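Local coordinates for protein beta chain (Acipenser persicus, PDB 6IYH) that carries haem in a four-chain haemoglobin and, as a globin beta chain, probably binds oxygen reversibly for transport in sturgeon blood, at residues W2-L13 / V125-V135. Sequence-based numbering, arbitrary orientation.
Sequences WTDSERFAITTL and VQAAWQKMIAV
Lys131 meets Glu6 in a salt bridge, NZ 2.8 Å from OE1 on its syn side but 29° out of the carboxylate plane. The lysine chain, extended with CG anti to the backbone N (chi1 177°), runs along the Trp2 indole, placing CE over one face, 3.8 Å from the six-membered ring centroid; NZ adds an off-centre cation-pi contact. Met132 SD approaches the same ring obliquely, 3.9 Å from Trp2 CH2. At the crossing, small residues let the helices approach, Ala9 CB packing 3.8 Å from Ala128 CB, while larger side chains close the flanks. Ile10 CG1 lies over one face of the Trp129 indole, toward the rim, and CG2 against CZ2; Trp129 NE1 makes a weak 3.5 Å hydrogen bond to Ala9 O. Leu13 CB lies against Trp129 NE1 and its CD1 meets Val125 CG1.

In the second shell, Thr3 N reaches Glu6 OE1 from the carboxylate face opposite Lys131, and Glu6 N returns a bond to Thr3 OG1, completing a capping box. Trp2 NE1 bonds Met77 O, and Lys131 NZ also Glu1 O. Segments 4-13 and 125-135 cross at 87°, axes 8.7 Å apart at closest approach, the A/H helix packing of the globin fold.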
# COMPACT_ATOMS: atom_id res chain seq x y z
N TRP B 2 20.36 -16.31 1.33
CA TRP B 2 21.09 -15.47 0.41
C TRP B 2 21.90 -16.23 -0.54
O TRP B 2 22.57 -17.13 -0.10
CB TRP B 2 22.02 -14.60 1.22
CG TRP B 2 21.25 -13.65 2.14
CD1 TRP B 2 20.99 -13.80 3.44
CD2 TRP B 2 20.68 -12.41 1.73
NE1 TRP B 2 20.29 -12.69 3.91
CE2 TRP B 2 20.07 -11.84 2.86
CE3 TRP B 2 20.60 -11.75 0.49
CZ2 TRP B 2 19.37 -10.63 2.82
CZ3 TRP B 2 19.96 -10.51 0.45
CH2 TRP B 2 19.36 -9.97 1.63
N THR B 3 21.96 -15.82 -1.80
CA THR B 3 22.98 -16.35 -2.68
C THR B 3 24.37 -15.67 -2.44
O THR B 3 24.48 -14.53 -1.95
CB THR B 3 22.62 -16.24 -4.17
OG1 THR B 3 22.78 -14.89 -4.64
CG2 THR B 3 21.18 -16.73 -4.41
N ASP B 4 25.44 -16.39 -2.78
CA ASP B 4 26.77 -15.80 -2.63
C ASP B 4 26.90 -14.53 -3.43
O ASP B 4 27.50 -13.56 -2.97
CB ASP B 4 27.86 -16.75 -3.10
CG ASP B 4 28.07 -17.89 -2.17
OD1 ASP B 4 27.64 -17.87 -1.01
OD2 ASP B 4 28.74 -18.83 -2.64
N SER B 5 26.37 -14.54 -4.63
CA SER B 5 26.38 -13.35 -5.45
C SER B 5 25.67 -12.15 -4.74
O SER B 5 26.13 -10.99 -4.86
CB SER B 5 25.72 -13.61 -6.75
OG SER B 5 25.79 -12.45 -7.48
N GLU B 6 24.55 -12.44 -4.10
CA GLU B 6 23.78 -11.38 -3.38
C GLU B 6 24.60 -10.86 -2.23
O GLU B 6 24.72 -9.62 -2.05
CB GLU B 6 22.45 -11.88 -2.86
CG GLU B 6 21.40 -12.04 -3.94
CD GLU B 6 20.20 -12.87 -3.48
OE1 GLU B 6 20.22 -13.54 -2.46
OE2 GLU B 6 19.23 -12.86 -4.19
N ARG B 7 25.18 -11.77 -1.45
CA ARG B 7 26.00 -11.40 -0.31
C ARG B 7 27.14 -10.49 -0.69
O ARG B 7 27.41 -9.51 -0.00
CB ARG B 7 26.63 -12.62 0.33
CG ARG B 7 25.77 -13.29 1.33
CD ARG B 7 26.53 -14.44 1.97
NE ARG B 7 25.56 -15.36 2.54
CZ ARG B 7 24.98 -15.23 3.72
NH1 ARG B 7 25.29 -14.22 4.53
NH2 ARG B 7 24.12 -16.16 4.14
N PHE B 8 27.75 -10.82 -1.82
CA PHE B 8 28.84 -10.07 -2.37
C PHE B 8 28.43 -8.70 -2.85
O PHE B 8 29.15 -7.73 -2.60
CB PHE B 8 29.40 -10.82 -3.57
CG PHE B 8 30.57 -10.14 -4.21
CD1 PHE B 8 31.81 -10.18 -3.61
CD2 PHE B 8 30.42 -9.44 -5.38
CE1 PHE B 8 32.87 -9.58 -4.22
CE2 PHE B 8 31.47 -8.81 -5.98
CZ PHE B 8 32.70 -8.90 -5.41
N ALA B 9 27.33 -8.61 -3.58
CA ALA B 9 26.76 -7.34 -4.05
C ALA B 9 26.50 -6.40 -2.87
O ALA B 9 26.81 -5.21 -2.98
CB ALA B 9 25.47 -7.58 -4.86
N ILE B 10 26.00 -6.93 -1.77
CA ILE B 10 25.70 -6.15 -0.57
C ILE B 10 26.97 -5.71 0.16
O ILE B 10 27.16 -4.50 0.35
CB ILE B 10 24.78 -6.92 0.40
CG1 ILE B 10 23.43 -7.12 -0.27
CG2 ILE B 10 24.62 -6.22 1.75
CD1 ILE B 10 22.54 -8.11 0.45
N THR B 11 27.85 -6.66 0.51
CA THR B 11 29.01 -6.33 1.34
C THR B 11 30.05 -5.49 0.53
O THR B 11 30.65 -4.55 1.12
CB THR B 11 29.61 -7.56 1.99
OG1 THR B 11 30.00 -8.42 0.94
CG2 THR B 11 28.61 -8.23 2.90
N THR B 12 30.18 -5.67 -0.79
CA THR B 12 31.12 -4.83 -1.56
C THR B 12 30.63 -3.40 -1.68
O THR B 12 31.42 -2.47 -1.58
CB THR B 12 31.54 -5.32 -2.97
OG1 THR B 12 30.45 -5.22 -3.87
CG2 THR B 12 31.93 -6.78 -2.93
N LEU B 13 29.35 -3.23 -1.94
CA LEU B 13 28.84 -1.87 -2.03
C LEU B 13 28.89 -1.22 -0.66
O LEU B 13 29.25 -0.04 -0.57
CB LEU B 13 27.39 -1.89 -2.58
CG LEU B 13 26.88 -0.49 -2.94
CD1 LEU B 13 25.79 -0.48 -4.03
CD2 LEU B 13 26.14 0.10 -1.74
N VAL B 125 22.85 -5.69 -8.75
CA VAL B 125 23.28 -5.12 -7.49
C VAL B 125 22.04 -4.44 -6.84
O VAL B 125 21.79 -4.64 -5.67
CB VAL B 125 24.47 -4.13 -7.67
CG1 VAL B 125 24.65 -3.30 -6.39
CG2 VAL B 125 25.74 -4.98 -7.92
N GLN B 126 21.32 -3.66 -7.65
CA GLN B 126 19.99 -3.07 -7.16
C GLN B 126 19.06 -4.15 -6.68
O GLN B 126 18.43 -4.01 -5.68
CB GLN B 126 19.30 -2.18 -8.21
CG GLN B 126 17.94 -1.68 -7.67
CD GLN B 126 17.17 -0.97 -8.70
OE1 GLN B 126 17.61 -0.78 -9.75
NE2 GLN B 126 16.02 -0.57 -8.36
N ALA B 127 18.99 -5.31 -7.39
CA ALA B 127 18.06 -6.35 -7.01
C ALA B 127 18.44 -6.91 -5.69
O ALA B 127 17.59 -7.12 -4.83
CB ALA B 127 17.96 -7.45 -8.08
N ALA B 128 19.74 -7.10 -5.44
CA ALA B 128 20.19 -7.58 -4.14
C ALA B 128 19.93 -6.59 -2.98
O ALA B 128 19.48 -6.98 -1.92
CB ALA B 128 21.70 -7.88 -4.16
N TRP B 129 20.16 -5.31 -3.24
CA TRP B 129 19.85 -4.25 -2.29
C TRP B 129 18.32 -4.11 -2.03
O TRP B 129 17.93 -3.90 -0.89
CB TRP B 129 20.46 -2.91 -2.68
CG TRP B 129 21.87 -2.90 -2.23
CD1 TRP B 129 22.95 -3.31 -2.92
CD2 TRP B 129 22.30 -2.58 -0.93
NE1 TRP B 129 24.10 -3.25 -2.10
CE2 TRP B 129 23.70 -2.83 -0.88
CE3 TRP B 129 21.64 -2.17 0.23
CZ2 TRP B 129 24.45 -2.59 0.26
CZ3 TRP B 129 22.40 -1.94 1.41
CH2 TRP B 129 23.79 -2.14 1.39
N GLN B 130 17.51 -4.28 -3.05
CA GLN B 130 16.05 -4.28 -2.82
C GLN B 130 15.63 -5.44 -1.92
O GLN B 130 14.83 -5.30 -1.02
CB GLN B 130 15.36 -4.31 -4.12
CG GLN B 130 13.84 -4.31 -4.01
CD GLN B 130 13.34 -3.02 -3.38
OE1 GLN B 130 13.94 -1.96 -3.56
NE2 GLN B 130 12.26 -3.15 -2.59
N LYS B 131 16.27 -6.61 -2.08
CA LYS B 131 16.00 -7.72 -1.23
C LYS B 131 16.42 -7.41 0.17
O LYS B 131 15.69 -7.68 1.14
CB LYS B 131 16.70 -8.99 -1.81
CG LYS B 131 16.52 -10.22 -0.93
CD LYS B 131 17.20 -11.40 -1.57
CE LYS B 131 17.22 -12.54 -0.59
NZ LYS B 131 17.67 -13.77 -1.34
N MET B 132 17.59 -6.81 0.36
CA MET B 132 18.03 -6.42 1.67
C MET B 132 17.09 -5.41 2.29
O MET B 132 16.73 -5.49 3.48
CB MET B 132 19.46 -5.80 1.66
CG MET B 132 20.07 -5.47 3.01
SD MET B 132 20.49 -7.01 3.95
CE MET B 132 20.05 -6.55 5.56
N ILE B 133 16.73 -4.41 1.52
CA ILE B 133 15.73 -3.42 2.03
C ILE B 133 14.41 -4.10 2.48
O ILE B 133 13.86 -3.75 3.50
CB ILE B 133 15.56 -2.31 0.97
CG1 ILE B 133 16.77 -1.41 1.00
CG2 ILE B 133 14.27 -1.48 1.16
CD1 ILE B 133 16.99 -0.64 -0.27
N ALA B 134 13.86 -4.97 1.64
CA ALA B 134 12.64 -5.72 1.95
C ALA B 134 12.78 -6.52 3.23
O ALA B 134 11.88 -6.57 4.04
CB ALA B 134 12.26 -6.55 0.75
N VAL B 135 13.95 -7.10 3.48
CA VAL B 135 14.14 -7.87 4.67
C VAL B 135 14.18 -6.95 5.89
O VAL B 135 13.62 -7.27 6.89
CB VAL B 135 15.43 -8.71 4.56
CG1 VAL B 135 15.82 -9.26 5.91
CG2 VAL B 135 15.23 -9.82 3.53
O HOH W 1 17.09 -14.70 -4.45